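Local coordinates for protein quinoline 2-oxidoreductase large subunit (Pseudomonas putida, PDB 1T3Q) that probably hydroxylates quinoline at its 2-position, as the large subunit of a molybdenum hydroxylase that carries a molybdopterin cytosine dinucleotide cofactor, at residues 202-207 and 256-261; 221-226 and 246-251. All blocks are in the same frame, centred on the assembly; numbering follows the deposited sequence.

In the fold
Contacts 1 and 2 sit side by side, with their centres about 8 Å apart. Both start from the same mixed sheet, in which strand 205-211 pairs with strand 216-221 and that strand with 244-247. Along the chain, both segments of contact 2 fall between the two of contact 1. Gln224 joins the contacts. Its backbone N lies 2.9 Å from Lys258 O, and its side-chain OE1 lies 2.9 Å from Gly256 N, both probable hydrogen bonds. Gln224 and Gly256 belong to the pocket of the dioxosulfidomolybdenum ion, and Gly256 also touches the pterin cofactor. The two contacts thus tie the end of the sheet to the wall of the active site.

Contact 1. Residues 202-207 and 256-261; sequences ETRGAV and GQKAHL. With SMO (dioxosulfidomolybdenum(VI) ion), chain O.
Lys258 meets the flat carboxylate of Glu202 on the anti side of OE1. Lys258 NZ lies 2.8 Å from Glu202 OE1, 23° out of the carboxylate plane, and the pair is a salt bridge. The His260 ring has Gln257 CA at its edge, in plane, and His260 ND1 donates to Gln257 O at 3.1 Å. The guanidinium of Arg204 and the amide of Gln257 have their planes 67° apart.

Glu202 OE1 also accepts from Gly252 N. Lys258 NZ gives a second bond to the backbone O of Glu202 at 2.8 Å, from above that carbonyl plane. The Lys258 chain is extended beyond CG and crosses the Glu202 side chain at about a right angle. The end of the Gln257 side chain packs on Arg204 CG; those chains also cross nearly at a right angle. Arg204 NH1 forms a salt bridge with Glu283 OE1. A type I turn spans Gly256 to Ala259. At its start, Gly256 CA comes within 3.2 Å of OM1 of the dioxosulfidomolybdenum ion, and a CB here would run into the ion's sulfur.

A methionine in place of Lys258 would probably leave the buried carboxylate of Glu202 without its opposite charge. NZ also donates to Gly253 O, so three oxygens grip one buried ammonium. This would probably favour the charged form, and it ties the loop at 256-261 to the residues leading into strand 205-211.

Contact 2. Residues 221-226 and 246-251; sequences TATQMP and VRVPDV
Val248 packs into the turn at 221-226 through both of its methyls. The setting is a beta-alpha-beta crossover: strands 216-221 and 244-247 run parallel, and helix 226-237 joins them. CG1 of Val248 is anti to the backbone N (chi1 -172°). Val248 CG1 rests 3.5 Å from Thr223 O and also touches Thr221 O. Val248 CG2, on the other branch, meets Pro226 CB at 3.6 Å and Thr223 CG2 at 3.8 Å. The side chains of Thr223 and Pro226 each cross that of Val248 at about a right angle. Val246 extends this apolar patch. Its CG1 touches both Thr221 CG2 and Pro226 CB, so the first turn of the helix is packed against the end of the strand. Further along, Val251 CG2 lies against CA and CB of Ala222, while Pro249 CD approaches Thr221 O.

The backbones are joined by a bond from Thr221 N to Arg247 O. Arg247 is also backbone-bonded to Leu219, two residues earlier than Thr221, as in parallel strand pairing.

The next shell sets the shape of the turn. Ala222 is the centre of an inverse gamma turn, in which the bond from Thr223 N to Thr221 O is weak. Thr221 OG1 is held by Glu265. The CB of Gln224 is directed away from segment 246-251. Its NE2 is hydrogen-bonded to OM1 of the dioxosulfidomolybdenum ion and to Ala544 O. The turn packed here by Val248 thus carries a residue of the metal pocket. Just beyond, Met225 occupies the N-cap position of helix 226-237. An ST turn leads into it: Met225 N donates to Thr223 OG1 at 3.0 Å, with an N-H...O angle of 167°.

Contact 1. Residues 202-207 and 256-261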
ATOM      1  N   GLU B 202     -13.493 -14.626 -11.607  1.00 14.13           N
ATOM      2  CA  GLU B 202     -13.484 -13.659 -10.511  1.00 14.92           C
ATOM      3  C   GLU B 202     -14.587 -12.655 -10.840  1.00 14.48           C
ATOM      4  O   GLU B 202     -14.600 -12.083 -11.930  1.00 13.61           O
ATOM      5  CB  GLU B 202     -12.160 -12.900 -10.427  1.00 14.74           C
ATOM      6  CG  GLU B 202     -12.208 -11.755  -9.419  1.00 16.05           C
ATOM      7  CD  GLU B 202     -11.126 -10.721  -9.646  1.00 15.73           C
ATOM      8  OE1 GLU B 202     -10.992 -10.237 -10.790  1.00 14.96           O
ATOM      9  OE2 GLU B 202     -10.414 -10.382  -8.682  1.00 17.29           O
ATOM     10  N   THR B 203     -15.511 -12.441  -9.912  1.00 15.72           N
ATOM     11  CA  THR B 203     -16.597 -11.497 -10.152  1.00 15.81           C
ATOM     12  C   THR B 203     -16.068 -10.073 -10.009  1.00 15.89           C
ATOM     13  O   THR B 203     -14.881  -9.863  -9.756  1.00 16.06           O
ATOM     14  CB  THR B 203     -17.737 -11.699  -9.138  1.00 17.45           C
ATOM     15  OG1 THR B 203     -17.220 -11.550  -7.811  1.00 17.96           O
ATOM     16  CG2 THR B 203     -18.354 -13.084  -9.297  1.00 18.85           C
ATOM     17  N   ARG B 204     -16.951  -9.091 -10.155  1.00 15.90           N
ATOM     18  CA  ARG B 204     -16.533  -7.701 -10.026  1.00 17.11           C
ATOM     19  C   ARG B 204     -16.325  -7.330  -8.567  1.00 17.03           C
ATOM     20  O   ARG B 204     -16.902  -7.938  -7.663  1.00 17.84           O
ATOM     21  CB  ARG B 204     -17.575  -6.766 -10.642  1.00 16.45           C
ATOM     22  CG  ARG B 204     -17.826  -7.005 -12.126  1.00 19.15           C
ATOM     23  CD  ARG B 204     -18.999  -6.159 -12.597  1.00 19.29           C
ATOM     24  NE  ARG B 204     -20.198  -6.422 -11.808  1.00 18.21           N
ATOM     25  CZ  ARG B 204     -21.283  -5.656 -11.829  1.00 22.57           C
ATOM     26  NH1 ARG B 204     -22.333  -5.965 -11.076  1.00 23.25           N
ATOM     27  NH2 ARG B 204     -21.319  -4.575 -12.599  1.00 21.12           N
ATOM     28  N   GLY B 205     -15.496  -6.320  -8.346  1.00 17.44           N
ATOM     29  CA  GLY B 205     -15.229  -5.882  -6.995  1.00 17.96           C
ATOM     30  C   GLY B 205     -14.469  -4.578  -6.973  1.00 17.46           C
ATOM     31  O   GLY B 205     -13.805  -4.218  -7.942  1.00 17.40           O
ATOM     32  N   ALA B 206     -14.580  -3.860  -5.865  1.00 16.50           N
ATOM     33  CA  ALA B 206     -13.889  -2.597  -5.704  1.00 15.98           C
ATOM     34  C   ALA B 206     -13.844  -2.232  -4.226  1.00 17.59           C
ATOM     35  O   ALA B 206     -14.715  -2.629  -3.453  1.00 17.78           O
ATOM     36  CB  ALA B 206     -14.594  -1.503  -6.507  1.00 14.70           C
ATOM     37  N   VAL B 207     -12.814  -1.486  -3.841  1.00 16.89           N
ATOM     38  CA  VAL B 207     -12.640  -1.047  -2.464  1.00 18.23           C
ATOM     39  C   VAL B 207     -12.213   0.411  -2.518  1.00 18.70           C
ATOM     40  O   VAL B 207     -11.245   0.754  -3.199  1.00 18.35           O
ATOM     41  CB  VAL B 207     -11.536  -1.857  -1.732  1.00 19.72           C
ATOM     42  CG1 VAL B 207     -11.405  -1.381  -0.293  1.00 21.91           C
ATOM     43  CG2 VAL B 207     -11.871  -3.340  -1.764  1.00 17.47           C
ATOM     44  N   GLY B 256     -14.170  -7.841 -21.249  1.00 16.11           N
ATOM     45  CA  GLY B 256     -15.086  -6.763 -21.592  1.00 17.03           C
ATOM     46  C   GLY B 256     -16.019  -6.373 -20.457  1.00 16.78           C
ATOM     47  O   GLY B 256     -16.376  -5.197 -20.310  1.00 17.07           O
ATOM     48  N   GLN B 257     -16.416  -7.347 -19.644  1.00 16.73           N
ATOM     49  CA  GLN B 257     -17.334  -7.066 -18.537  1.00 16.46           C
ATOM     50  C   GLN B 257     -16.751  -6.033 -17.587  1.00 17.61           C
ATOM     51  O   GLN B 257     -17.471  -5.193 -17.036  1.00 16.78           O
ATOM     52  CB  GLN B 257     -17.655  -8.347 -17.763  1.00 16.02           C
ATOM     53  CG  GLN B 257     -18.805  -8.190 -16.768  1.00 16.21           C
ATOM     54  CD  GLN B 257     -18.977  -9.399 -15.872  1.00 13.88           C
ATOM     55  OE1 GLN B 257     -18.298  -9.532 -14.856  1.00 15.63           O
ATOM     56  NE2 GLN B 257     -19.879 -10.297 -16.256  1.00 13.34           N
ATOM     57  N   LYS B 258     -15.438  -6.093 -17.399  1.00 14.80           N
ATOM     58  CA  LYS B 258     -14.757  -5.171 -16.513  1.00 14.71           C
ATOM     59  C   LYS B 258     -14.234  -3.948 -17.264  1.00 13.81           C
ATOM     60  O   LYS B 258     -13.346  -3.237 -16.794  1.00 15.09           O
ATOM     61  CB  LYS B 258     -13.646  -5.917 -15.763  1.00 15.44           C
ATOM     62  CG  LYS B 258     -14.245  -6.928 -14.784  1.00 14.94           C
ATOM     63  CD  LYS B 258     -13.215  -7.785 -14.056  1.00 16.29           C
ATOM     64  CE  LYS B 258     -13.930  -8.836 -13.211  1.00 15.42           C
ATOM     65  NZ  LYS B 258     -13.009  -9.909 -12.724  1.00 16.44           N
ATOM     66  N   ALA B 259     -14.815  -3.713 -18.436  1.00 15.53           N
ATOM     67  CA  ALA B 259     -14.471  -2.563 -19.257  1.00 16.01           C
ATOM     68  C   ALA B 259     -15.690  -1.642 -19.283  1.00 17.41           C
ATOM     69  O   ALA B 259     -16.047  -1.097 -20.325  1.00 16.23           O
ATOM     70  CB  ALA B 259     -14.106  -2.996 -20.670  1.00 16.14           C
ATOM     71  N   HIS B 260     -16.339  -1.507 -18.133  1.00 17.58           N
ATOM     72  CA  HIS B 260     -17.500  -0.628 -17.987  1.00 18.94           C
ATOM     73  C   HIS B 260     -17.383   0.064 -16.644  1.00 20.41           C
ATOM     74  O   HIS B 260     -16.654  -0.389 -15.754  1.00 19.00           O
ATOM     75  CB  HIS B 260     -18.826  -1.396 -17.962  1.00 17.96           C
ATOM     76  CG  HIS B 260     -19.094  -2.215 -19.184  1.00 18.95           C
ATOM     77  ND1 HIS B 260     -18.764  -3.551 -19.268  1.00 18.08           N
ATOM     78  CD2 HIS B 260     -19.680  -1.896 -20.363  1.00 18.17           C
ATOM     79  CE1 HIS B 260     -19.138  -4.020 -20.445  1.00 18.33           C
ATOM     80  NE2 HIS B 260     -19.696  -3.038 -21.128  1.00 19.12           N
ATOM     81  N   LEU B 261     -18.106   1.164 -16.493  1.00 18.57           N
ATOM     82  CA  LEU B 261     -18.124   1.860 -15.220  1.00 19.64           C
ATOM     83  C   LEU B 261     -19.314   1.239 -14.506  1.00 18.49           C
ATOM     84  O   LEU B 261     -20.420   1.212 -15.048  1.00 20.41           O
ATOM     85  CB  LEU B 261     -18.358   3.360 -15.416  1.00 18.75           C
ATOM     86  CG  LEU B 261     -18.380   4.139 -14.099  1.00 18.83           C
ATOM     87  CD1 LEU B 261     -16.997   4.113 -13.464  1.00 18.39           C
ATOM     88  CD2 LEU B 261     -18.812   5.577 -14.355  1.00 19.31           C
TER
HETATM   89  S   SMO O4923     -14.966  -6.902 -25.049  1.00 28.67           S
HETATM   90 MO   SMO O4923     -12.867  -6.531 -24.930  1.00 26.76          MO
HETATM   91  OM2 SMO O4923     -13.344  -5.444 -26.202  1.00 28.79           O
HETATM   92  OM1 SMO O4923     -12.769  -5.687 -23.466  1.00 27.66           O

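Contact 2. Residues 221-226 and 246-251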
ATOM      1  N   THR B 221      -9.977  -1.182  -7.907  1.00 13.44           N
ATOM      2  CA  THR B 221     -11.058  -1.811  -8.646  1.00 15.16           C
ATOM      3  C   THR B 221     -10.543  -2.746  -9.726  1.00 15.61           C
ATOM      4  O   THR B 221      -9.539  -2.461 -10.374  1.00 16.87           O
ATOM      5  CB  THR B 221     -12.006  -0.757  -9.284  1.00 15.33           C
ATOM      6  OG1 THR B 221     -12.956  -1.426 -10.119  1.00 17.67           O
ATOM      7  CG2 THR B 221     -11.233   0.263 -10.110  1.00 15.52           C
ATOM      8  N   ALA B 222     -11.227  -3.874  -9.893  1.00 16.53           N
ATOM      9  CA  ALA B 222     -10.861  -4.858 -10.906  1.00 17.27           C
ATOM     10  C   ALA B 222     -11.399  -4.331 -12.234  1.00 15.72           C
ATOM     11  O   ALA B 222     -12.457  -4.752 -12.703  1.00 15.11           O
ATOM     12  CB  ALA B 222     -11.485  -6.205 -10.580  1.00 17.40           C
ATOM     13  N   THR B 223     -10.663  -3.404 -12.830  1.00 15.48           N
ATOM     14  CA  THR B 223     -11.086  -2.796 -14.083  1.00 15.06           C
ATOM     15  C   THR B 223     -10.055  -2.921 -15.194  1.00 15.45           C
ATOM     16  O   THR B 223      -8.858  -3.102 -14.941  1.00 15.17           O
ATOM     17  CB  THR B 223     -11.396  -1.294 -13.872  1.00 13.66           C
ATOM     18  OG1 THR B 223     -11.842  -0.717 -15.104  1.00 16.08           O
ATOM     19  CG2 THR B 223     -10.140  -0.552 -13.409  1.00 15.02           C
ATOM     20  N   GLN B 224     -10.533  -2.826 -16.429  1.00 16.27           N
ATOM     21  CA  GLN B 224      -9.665  -2.884 -17.602  1.00 17.35           C
ATOM     22  C   GLN B 224      -9.381  -1.449 -18.069  1.00 19.59           C
ATOM     23  O   GLN B 224      -8.576  -1.234 -18.980  1.00 20.58           O
ATOM     24  CB  GLN B 224     -10.352  -3.647 -18.743  1.00 16.99           C
ATOM     25  CG  GLN B 224     -10.908  -5.001 -18.340  1.00 16.33           C
ATOM     26  CD  GLN B 224     -11.623  -5.710 -19.471  1.00 18.41           C
ATOM     27  OE1 GLN B 224     -12.571  -6.456 -19.238  1.00 16.15           O
ATOM     28  NE2 GLN B 224     -11.168  -5.489 -20.704  1.00 20.18           N
ATOM     29  N   MET B 225     -10.030  -0.472 -17.435  1.00 19.07           N
ATOM     30  CA  MET B 225      -9.872   0.940 -17.824  1.00 20.99           C
ATOM     31  C   MET B 225      -9.713   1.885 -16.620  1.00 20.13           C
ATOM     32  O   MET B 225     -10.580   2.717 -16.358  1.00 18.97           O
ATOM     33  CB  MET B 225     -11.099   1.369 -18.644  1.00 21.49           C
ATOM     34  CG  MET B 225     -11.414   0.464 -19.841  1.00 25.28           C
ATOM     35  SD  MET B 225     -13.014   0.821 -20.639  1.00 29.38           S
ATOM     36  CE  MET B 225     -12.659   2.434 -21.409  1.00 29.92           C
ATOM     37  N   PRO B 226      -8.584   1.798 -15.897  1.00 20.33           N
ATOM     38  CA  PRO B 226      -8.361   2.654 -14.724  1.00 20.13           C
ATOM     39  C   PRO B 226      -8.437   4.176 -14.904  1.00 19.63           C
ATOM     40  O   PRO B 226      -9.043   4.864 -14.077  1.00 16.72           O
ATOM     41  CB  PRO B 226      -6.997   2.187 -14.212  1.00 19.88           C
ATOM     42  CG  PRO B 226      -6.313   1.728 -15.452  1.00 19.35           C
ATOM     43  CD  PRO B 226      -7.389   0.983 -16.185  1.00 18.86           C
ATOM     44  N   VAL B 246      -6.772   5.632  -8.886  1.00 15.34           N
ATOM     45  CA  VAL B 246      -7.408   4.344  -9.094  1.00 15.36           C
ATOM     46  C   VAL B 246      -6.276   3.327  -9.187  1.00 15.86           C
ATOM     47  O   VAL B 246      -5.286   3.563  -9.871  1.00 16.13           O
ATOM     48  CB  VAL B 246      -8.236   4.330 -10.387  1.00 16.18           C
ATOM     49  CG1 VAL B 246      -8.629   2.902 -10.746  1.00 15.47           C
ATOM     50  CG2 VAL B 246      -9.494   5.193 -10.198  1.00 17.45           C
ATOM     51  N   ARG B 247      -6.415   2.216  -8.474  1.00 16.09           N
ATOM     52  CA  ARG B 247      -5.401   1.163  -8.490  1.00 14.40           C
ATOM     53  C   ARG B 247      -6.034  -0.115  -9.000  1.00 14.69           C
ATOM     54  O   ARG B 247      -7.190  -0.403  -8.703  1.00 14.42           O
ATOM     55  CB  ARG B 247      -4.835   0.936  -7.087  1.00 15.10           C
ATOM     56  CG  ARG B 247      -3.988   2.094  -6.585  1.00 17.91           C
ATOM     57  CD  ARG B 247      -3.417   1.844  -5.199  1.00 20.92           C
ATOM     58  NE  ARG B 247      -2.732   3.042  -4.718  1.00 23.90           N
ATOM     59  CZ  ARG B 247      -2.276   3.212  -3.483  1.00 25.57           C
ATOM     60  NH1 ARG B 247      -1.672   4.347  -3.155  1.00 26.65           N
ATOM     61  NH2 ARG B 247      -2.421   2.255  -2.577  1.00 25.98           N
ATOM     62  N   VAL B 248      -5.280  -0.881  -9.779  1.00 14.68           N
ATOM     63  CA  VAL B 248      -5.796  -2.126 -10.322  1.00 14.94           C
ATOM     64  C   VAL B 248      -4.925  -3.278  -9.851  1.00 17.10           C
ATOM     65  O   VAL B 248      -3.736  -3.325 -10.153  1.00 15.65           O
ATOM     66  CB  VAL B 248      -5.787  -2.117 -11.865  1.00 14.47           C
ATOM     67  CG1 VAL B 248      -6.510  -3.355 -12.401  1.00 13.92           C
ATOM     68  CG2 VAL B 248      -6.458  -0.839 -12.381  1.00 17.69           C
ATOM     69  N   PRO B 249      -5.501  -4.206  -9.080  1.00 17.62           N
ATOM     70  CA  PRO B 249      -4.708  -5.346  -8.605  1.00 17.91           C
ATOM     71  C   PRO B 249      -4.706  -6.375  -9.727  1.00 16.27           C
ATOM     72  O   PRO B 249      -5.050  -6.050 -10.858  1.00 14.97           O
ATOM     73  CB  PRO B 249      -5.487  -5.811  -7.381  1.00 18.67           C
ATOM     74  CG  PRO B 249      -6.915  -5.547  -7.777  1.00 20.64           C
ATOM     75  CD  PRO B 249      -6.843  -4.186  -8.469  1.00 18.26           C
ATOM     76  N   ASP B 250      -4.291  -7.603  -9.439  1.00 15.95           N
ATOM     77  CA  ASP B 250      -4.346  -8.633 -10.464  1.00 15.28           C
ATOM     78  C   ASP B 250      -5.842  -8.841 -10.673  1.00 13.70           C
ATOM     79  O   ASP B 250      -6.611  -8.792  -9.712  1.00 15.95           O
ATOM     80  CB  ASP B 250      -3.697  -9.932  -9.973  1.00 15.90           C
ATOM     81  CG  ASP B 250      -2.183  -9.825  -9.871  1.00 17.25           C
ATOM     82  OD1 ASP B 250      -1.578  -9.261 -10.803  1.00 17.33           O
ATOM     83  OD2 ASP B 250      -1.598 -10.315  -8.876  1.00 17.80           O
ATOM     84  N   VAL B 251      -6.259  -9.043 -11.916  1.00 13.17           N
ATOM     85  CA  VAL B 251      -7.675  -9.244 -12.236  1.00 13.29           C
ATOM     86  C   VAL B 251      -7.933 -10.643 -12.785  1.00 14.97           C
ATOM     87  O   VAL B 251      -7.269 -11.079 -13.734  1.00 15.73           O
ATOM     88  CB  VAL B 251      -8.152  -8.181 -13.268  1.00 12.91           C
ATOM     89  CG1 VAL B 251      -9.591  -8.432 -13.657  1.00 12.20           C
ATOM     90  CG2 VAL B 251      -8.007  -6.792 -12.670  1.00 13.94           C
TER